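Local coordinates for protein esterase Rv0045c (Mycobacterium tuberculosis, PDB 6WYN) that hydrolyses carboxylic esters, preferring short, straight-chain alkyl esters, and is probably involved in ester and lipid metabolism, at residues A[273-285]-A[302-314]. Sequence-based numbering, arbitrary orientation.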
ATOM      1  N   ILE A 273     -11.304   3.046 -13.372  1.00 15.34           N
ATOM      2  CA  ILE A 273     -11.046   2.309 -12.115  1.00 15.47           C
ATOM      3  C   ILE A 273     -11.219   0.816 -12.317  1.00 14.93           C
ATOM      4  O   ILE A 273     -12.305   0.393 -12.794  1.00 14.59           O
ATOM      5  CB  ILE A 273     -11.991   2.793 -11.015  1.00 15.41           C
ATOM      6  CG1 ILE A 273     -11.780   4.279 -10.718  1.00 17.88           C
ATOM      7  CG2 ILE A 273     -11.798   1.921  -9.775  1.00 16.04           C
ATOM      8  CD1 ILE A 273     -12.818   4.862  -9.788  1.00 16.83           C
ATOM      9  N   THR A 274     -10.194   0.050 -11.935  1.00 15.29           N
ATOM     10  CA  THR A 274     -10.241  -1.428 -11.853  1.00 14.71           C
ATOM     11  C   THR A 274     -10.221  -1.771 -10.380  1.00 14.86           C
ATOM     12  O   THR A 274      -9.415  -1.201  -9.666  1.00 15.50           O
ATOM     13  CB  THR A 274      -9.087  -2.072 -12.622  1.00 16.04           C
ATOM     14  OG1 THR A 274      -9.235  -1.672 -13.992  1.00 16.17           O
ATOM     15  CG2 THR A 274      -9.087  -3.578 -12.502  1.00 18.05           C
ATOM     16  N   LEU A 275     -11.016  -2.721  -9.944  1.00 12.94           N
ATOM     17  CA  LEU A 275     -10.948  -3.170  -8.548  1.00 13.45           C
ATOM     18  C   LEU A 275     -10.399  -4.572  -8.567  1.00 13.09           C
ATOM     19  O   LEU A 275     -10.788  -5.352  -9.475  1.00 14.10           O
ATOM     20  CB  LEU A 275     -12.349  -3.101  -7.921  1.00 14.63           C
ATOM     21  CG  LEU A 275     -12.549  -3.726  -6.544  1.00 13.92           C
ATOM     22  CD1 LEU A 275     -11.754  -2.949  -5.498  1.00 14.49           C
ATOM     23  CD2 LEU A 275     -14.032  -3.710  -6.179  1.00 16.10           C
ATOM     24  N   VAL A 276      -9.587  -4.895  -7.566  1.00 11.57           N
ATOM     25  CA  VAL A 276      -9.054  -6.257  -7.343  1.00 13.15           C
ATOM     26  C   VAL A 276      -9.513  -6.648  -5.959  1.00 15.01           C
ATOM     27  O   VAL A 276      -9.058  -5.955  -5.001  1.00 14.96           O
ATOM     28  CB  VAL A 276      -7.523  -6.351  -7.501  1.00 14.18           C
ATOM     29  CG1 VAL A 276      -7.029  -7.780  -7.262  1.00 15.03           C
ATOM     30  CG2 VAL A 276      -7.060  -5.864  -8.857  1.00 13.66           C
ATOM     31  N   ARG A 277     -10.335  -7.696  -5.837  1.00 11.76           N
ATOM     32  CA  ARG A 277     -10.690  -8.183  -4.494  1.00 14.59           C
ATOM     33  C   ARG A 277      -9.912  -9.452  -4.178  1.00 13.90           C
ATOM     34  O   ARG A 277      -9.632 -10.249  -5.102  1.00 14.09           O
ATOM     35  CB  ARG A 277     -12.192  -8.485  -4.346  1.00 15.22           C
ATOM     36  CG  ARG A 277     -13.106  -7.274  -4.256  1.00 16.26           C
ATOM     37  CD  ARG A 277     -14.565  -7.687  -3.991  1.00 16.57           C
ATOM     38  NE  ARG A 277     -14.502  -8.667  -2.922  1.00 19.34           N
ATOM     39  CZ  ARG A 277     -14.936  -9.943  -3.006  1.00 24.90           C
ATOM     40  NH1 ARG A 277     -15.605 -10.335  -4.076  1.00 26.12           N
ATOM     41  NH2 ARG A 277     -14.697 -10.817  -2.022  1.00 23.38           N
ATOM     42  N   GLY A 278      -9.682  -9.665  -2.909  1.00 13.79           N
ATOM     43  CA  GLY A 278      -9.320 -10.977  -2.351  1.00 15.16           C
ATOM     44  C   GLY A 278     -10.568 -11.822  -2.171  1.00 16.57           C
ATOM     45  O   GLY A 278     -11.480 -11.358  -1.491  1.00 15.43           O
ATOM     46  N   GLY A 279     -10.621 -12.970  -2.849  1.00 17.03           N
ATOM     47  CA  GLY A 279     -11.706 -13.978  -2.764  1.00 17.37           C
ATOM     48  C   GLY A 279     -11.992 -14.477  -1.360  1.00 17.75           C
ATOM     49  O   GLY A 279     -13.146 -14.814  -1.096  1.00 18.32           O
ATOM     50  N   SER A 280     -11.003 -14.504  -0.475  1.00 17.61           N
ATOM     51  CA  SER A 280     -11.158 -14.840   0.963  1.00 18.47           C
ATOM     52  C   SER A 280     -11.242 -13.572   1.829  1.00 18.93           C
ATOM     53  O   SER A 280     -11.155 -13.678   3.022  1.00 22.31           O
ATOM     54  CB  SER A 280     -10.063 -15.727   1.433  1.00 18.78           C
ATOM     55  OG  SER A 280     -10.059 -16.877   0.606  1.00 23.06           O
ATOM     56  N   SER A 281     -11.370 -12.403   1.240  1.00 16.96           N
ATOM     57  CA  SER A 281     -11.506 -11.158   2.013  1.00 16.43           C
ATOM     58  C   SER A 281     -12.979 -10.749   2.020  1.00 14.26           C
ATOM     59  O   SER A 281     -13.532 -10.566   0.955  1.00 13.30           O
ATOM     60  CB  SER A 281     -10.635 -10.059   1.456  1.00 15.99           C
ATOM     61  OG  SER A 281     -10.917  -8.856   2.148  1.00 15.06           O
ATOM     62  N   GLY A 282     -13.519 -10.531   3.206  1.00 14.96           N
ATOM     63  CA  GLY A 282     -14.846  -9.926   3.425  1.00 16.47           C
ATOM     64  C   GLY A 282     -14.801  -8.409   3.412  1.00 15.88           C
ATOM     65  O   GLY A 282     -15.860  -7.768   3.537  1.00 15.89           O
ATOM     66  N   PHE A 283     -13.633  -7.815   3.196  1.00 16.05           N
ATOM     67  CA  PHE A 283     -13.463  -6.362   3.381  1.00 14.95           C
ATOM     68  C   PHE A 283     -14.404  -5.591   2.467  1.00 14.91           C
ATOM     69  O   PHE A 283     -15.057  -4.615   2.898  1.00 15.47           O
ATOM     70  CB  PHE A 283     -11.998  -6.008   3.152  1.00 15.24           C
ATOM     71  CG  PHE A 283     -11.610  -4.672   3.712  1.00 16.12           C
ATOM     72  CD1 PHE A 283     -11.720  -3.533   2.945  1.00 16.31           C
ATOM     73  CD2 PHE A 283     -11.095  -4.578   4.996  1.00 18.21           C
ATOM     74  CE1 PHE A 283     -11.336  -2.298   3.446  1.00 16.77           C
ATOM     75  CE2 PHE A 283     -10.714  -3.340   5.508  1.00 20.32           C
ATOM     76  CZ  PHE A 283     -10.822  -2.210   4.717  1.00 18.94           C
ATOM     77  N   VAL A 284     -14.443  -5.986   1.204  1.00 14.98           N
ATOM     78  CA  VAL A 284     -15.287  -5.369   0.166  1.00 14.82           C
ATOM     79  C   VAL A 284     -16.454  -6.328  -0.122  1.00 16.78           C
ATOM     80  O   VAL A 284     -16.183  -7.472  -0.481  1.00 14.61           O
ATOM     81  CB  VAL A 284     -14.478  -5.082  -1.101  1.00 15.45           C
ATOM     82  CG1 VAL A 284     -15.361  -4.466  -2.198  1.00 15.27           C
ATOM     83  CG2 VAL A 284     -13.257  -4.206  -0.758  1.00 16.44           C
ATOM     84  N   THR A 285     -17.689  -5.834   0.000  1.00 15.77           N
ATOM     85  CA  THR A 285     -18.928  -6.592  -0.283  1.00 15.25           C
ATOM     86  C   THR A 285     -19.336  -6.440  -1.742  1.00 14.19           C
ATOM     87  O   THR A 285     -18.902  -5.479  -2.439  1.00 12.66           O
ATOM     88  CB  THR A 285     -20.079  -6.106   0.600  1.00 14.73           C
ATOM     89  OG1 THR A 285     -20.412  -4.777   0.203  1.00 17.41           O
ATOM     90  CG2 THR A 285     -19.706  -6.192   2.049  1.00 17.05           C
ATOM     91  N   VAL A 302     -14.374  -5.813 -11.522  1.00 14.70           N
ATOM     92  CA  VAL A 302     -13.664  -6.404 -10.362  1.00 14.29           C
ATOM     93  C   VAL A 302     -13.030  -7.718 -10.804  1.00 16.52           C
ATOM     94  O   VAL A 302     -13.687  -8.550 -11.537  1.00 14.54           O
ATOM     95  CB  VAL A 302     -14.592  -6.606  -9.160  1.00 13.77           C
ATOM     96  CG1 VAL A 302     -15.634  -7.658  -9.469  1.00 14.53           C
ATOM     97  CG2 VAL A 302     -13.828  -6.982  -7.919  1.00 13.22           C
ATOM     98  N   HIS A 303     -11.784  -7.910 -10.397  1.00 14.65           N
ATOM     99  CA  HIS A 303     -11.090  -9.205 -10.504  1.00 15.84           C
ATOM    100  C   HIS A 303     -11.091  -9.798  -9.123  1.00 17.82           C
ATOM    101  O   HIS A 303     -10.664  -9.095  -8.167  1.00 15.59           O
ATOM    102  CB  HIS A 303      -9.652  -9.033 -10.946  1.00 16.40           C
ATOM    103  CG  HIS A 303      -9.550  -8.312 -12.213  1.00 16.87           C
ATOM    104  ND1 HIS A 303      -9.236  -8.958 -13.357  1.00 15.08           N
ATOM    105  CD2 HIS A 303      -9.801  -7.023 -12.529  1.00 18.92           C
ATOM    106  CE1 HIS A 303      -9.264  -8.111 -14.344  1.00 16.40           C
ATOM    107  NE2 HIS A 303      -9.557  -6.901 -13.863  1.00 17.65           N
ATOM    108  N   ILE A 304     -11.550 -11.025  -9.008  1.00 15.99           N
ATOM    109  CA  ILE A 304     -11.671 -11.658  -7.677  1.00 17.18           C
ATOM    110  C   ILE A 304     -10.578 -12.707  -7.649  1.00 17.31           C
ATOM    111  O   ILE A 304     -10.650 -13.627  -8.499  1.00 16.40           O
ATOM    112  CB  ILE A 304     -13.097 -12.198  -7.447  1.00 18.38           C
ATOM    113  CG1 ILE A 304     -14.124 -11.070  -7.538  1.00 19.59           C
ATOM    114  CG2 ILE A 304     -13.183 -12.940  -6.121  1.00 20.46           C
ATOM    115  CD1 ILE A 304     -15.563 -11.552  -7.529  1.00 20.60           C
ATOM    116  N   VAL A 305      -9.602 -12.553  -6.741  1.00 14.68           N
ATOM    117  CA  VAL A 305      -8.388 -13.401  -6.688  1.00 15.67           C
ATOM    118  C   VAL A 305      -8.617 -14.484  -5.657  1.00 16.02           C
ATOM    119  O   VAL A 305      -8.663 -14.181  -4.436  1.00 14.59           O
ATOM    120  CB  VAL A 305      -7.091 -12.609  -6.420  1.00 15.35           C
ATOM    121  CG1 VAL A 305      -5.880 -13.529  -6.311  1.00 15.93           C
ATOM    122  CG2 VAL A 305      -6.870 -11.576  -7.509  1.00 15.08           C
ATOM    123  N   GLU A 306      -8.719 -15.705  -6.150  1.00 17.38           N
ATOM    124  CA  GLU A 306      -8.980 -16.899  -5.310  1.00 21.25           C
ATOM    125  C   GLU A 306      -7.813 -17.063  -4.333  1.00 18.42           C
ATOM    126  O   GLU A 306      -6.656 -16.877  -4.740  1.00 19.34           O
ATOM    127  CB  GLU A 306      -9.191 -18.161  -6.170  1.00 27.13           C
ATOM    128  CG  GLU A 306      -9.746 -19.331  -5.343  1.00 34.25           C
ATOM    129  CD  GLU A 306      -9.988 -20.664  -6.054  1.00 40.86           C
ATOM    130  OE1 GLU A 306     -10.273 -21.669  -5.316  1.00 42.01           O
ATOM    131  OE2 GLU A 306      -9.890 -20.706  -7.334  1.00 38.54           O
ATOM    132  N   LYS A 307      -8.137 -17.350  -3.083  1.00 18.83           N
ATOM    133  CA  LYS A 307      -7.238 -17.742  -1.972  1.00 23.22           C
ATOM    134  C   LYS A 307      -6.355 -16.545  -1.580  1.00 20.25           C
ATOM    135  O   LYS A 307      -5.213 -16.772  -1.203  1.00 21.25           O
ATOM    136  CB  LYS A 307      -6.416 -18.971  -2.371  1.00 29.51           C
ATOM    137  CG  LYS A 307      -7.231 -20.258  -2.452  1.00 37.75           C
ATOM    138  CD  LYS A 307      -6.488 -21.466  -2.986  1.00 43.20           C
ATOM    139  CE  LYS A 307      -7.271 -22.734  -2.710  1.00 53.28           C
ATOM    140  NZ  LYS A 307      -6.868 -23.842  -3.603  1.00 59.75           N
ATOM    141  N   SER A 308      -6.844 -15.320  -1.767  1.00 18.60           N
ATOM    142  CA  SER A 308      -6.203 -14.085  -1.249  1.00 16.53           C
ATOM    143  C   SER A 308      -7.092 -13.489  -0.173  1.00 15.73           C
ATOM    144  O   SER A 308      -8.319 -13.374  -0.389  1.00 16.09           O
ATOM    145  CB  SER A 308      -5.945 -13.078  -2.338  1.00 16.33           C
ATOM    146  OG  SER A 308      -5.358 -11.897  -1.785  1.00 15.00           O
ATOM    147  N   GLY A 309      -6.472 -13.076   0.930  1.00 15.37           N
ATOM    148  CA  GLY A 309      -7.057 -12.093   1.850  1.00 14.50           C
ATOM    149  C   GLY A 309      -6.938 -10.676   1.285  1.00 14.44           C
ATOM    150  O   GLY A 309      -6.798 -10.490   0.044  1.00 15.33           O
ATOM    151  N   HIS A 310      -7.039  -9.709   2.186  1.00 13.74           N
ATOM    152  CA  HIS A 310      -7.103  -8.251   1.942  1.00 13.41           C
ATOM    153  C   HIS A 310      -5.826  -7.790   1.232  1.00 12.59           C
ATOM    154  O   HIS A 310      -5.934  -7.020   0.291  1.00 13.44           O
ATOM    155  CB  HIS A 310      -7.304  -7.596   3.324  1.00 14.22           C
ATOM    156  CG  HIS A 310      -7.464  -6.117   3.275  1.00 15.08           C
ATOM    157  ND1 HIS A 310      -8.354  -5.518   2.417  1.00 14.61           N
ATOM    158  CD2 HIS A 310      -6.950  -5.130   4.045  1.00 16.06           C
ATOM    159  CE1 HIS A 310      -8.313  -4.210   2.577  1.00 15.97           C
ATOM    160  NE2 HIS A 310      -7.465  -3.945   3.573  1.00 15.22           N
ATOM    161  N   SER A 311      -4.670  -8.261   1.681  1.00 12.76           N
ATOM    162  CA  SER A 311      -3.349  -7.877   1.115  1.00 13.52           C
ATOM    163  C   SER A 311      -3.003  -8.802  -0.048  1.00 12.81           C
ATOM    164  O   SER A 311      -2.200  -9.760   0.115  1.00 13.70           O
ATOM    165  CB  SER A 311      -2.280  -7.816   2.170  1.00 16.13           C
ATOM    166  OG  SER A 311      -1.148  -7.167   1.612  1.00 18.71           O
ATOM    167  N   VAL A 312      -3.641  -8.532  -1.190  1.00 11.83           N
ATOM    168  CA  VAL A 312      -3.535  -9.375  -2.410  1.00 10.70           C
ATOM    169  C   VAL A 312      -2.054  -9.410  -2.834  1.00 11.57           C
ATOM    170  O   VAL A 312      -1.538 -10.512  -3.223  1.00 10.74           O
ATOM    171  CB  VAL A 312      -4.432  -8.835  -3.530  1.00 10.79           C
ATOM    172  CG1 VAL A 312      -4.296  -9.718  -4.755  1.00 11.05           C
ATOM    173  CG2 VAL A 312      -5.893  -8.711  -3.126  1.00 10.69           C
ATOM    174  N   GLN A 313      -1.350  -8.275  -2.722  1.00 10.18           N
ATOM    175  CA  GLN A 313       0.077  -8.215  -3.095  1.00 11.11           C
ATOM    176  C   GLN A 313       0.924  -9.116  -2.203  1.00 10.95           C
ATOM    177  O   GLN A 313       2.054  -9.489  -2.657  1.00 11.22           O
ATOM    178  CB  GLN A 313       0.592  -6.776  -3.094  1.00 11.57           C
ATOM    179  CG  GLN A 313       0.751  -6.177  -1.704  1.00 12.26           C
ATOM    180  CD  GLN A 313      -0.492  -5.465  -1.226  1.00 13.28           C
ATOM    181  OE1 GLN A 313      -1.597  -5.674  -1.752  1.00 13.31           O
ATOM    182  NE2 GLN A 313      -0.330  -4.627  -0.191  1.00 14.03           N
ATOM    183  N   SER A 314       0.489  -9.426  -0.991  1.00 12.54           N
ATOM    184  CA  SER A 314       1.203 -10.350  -0.082  1.00 13.52           C
ATOM    185  C   SER A 314       0.746 -11.796  -0.316  1.00 15.64           C
ATOM    186  O   SER A 314       1.590 -12.700  -0.281  1.00 16.97           O
ATOM    187  CB  SER A 314       1.012  -9.974   1.364  1.00 16.76           C
ATOM    188  OG  SER A 314       1.089  -8.553   1.514  1.00 19.49           O
TER
HETATM  189  O   HOH W   1     -10.827 -17.523  -2.222  1.00 21.94           O
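Strand 273-278 and residues 302-305 of strand 299-305 pair in parallel, their local axes 4.6 Å apart at closest approach and crossing at -19°, through a ladder that runs from His303 N to Leu275 O, Arg277 N to His303 O and Val305 N to Arg277 O, and ends with Gly279 N on Val305 O. They close the beta-alpha-beta unit through helix 286-295 at one margin of the alpha/beta-hydrolase sheet. On the face turned to that helix, Val302 CG2, anti to its backbone N, touches both Leu275 CD2 (3.7 Å) and Arg277 CG (3.7 Å). The arginine chain bends at chi3 (46°) and runs alongside Ile304, NH1 lying 3.7 Å from Ile304 CD1; its NH2 bonds to Ser281 O (3.2 Å), which lies nearly in the guanidinium plane. On the other face Val276 CG1 meets Val305 CG2 and, less closely, Val312 CG1, while Thr274 CG2 touches the His303 ring edge at CD2 (3.5 Å). Beyond the strands, Ser280 N bonds to Ser308 O, and a water joins Ser280 OG to Lys307 N. Gly278 CA packs 3.3 Å from Ser308 O. His310, the probable catalytic histidine, stacks face to face with Phe283, planes at 24°, its CE1 above the centre of the phenyl ring. His310 ND1 bonds to Asp179, the probable triad acid, and NE2 to Ser155, the probable nucleophile; Asp179 OD2 also bonds to Ser281 OG, which accepts from Phe283 N in an ST turn. The stack and these bonds probably limit the imidazole's tilt and rotation, and Ser281 probably helps, as a second-shell residue, to position Asp179.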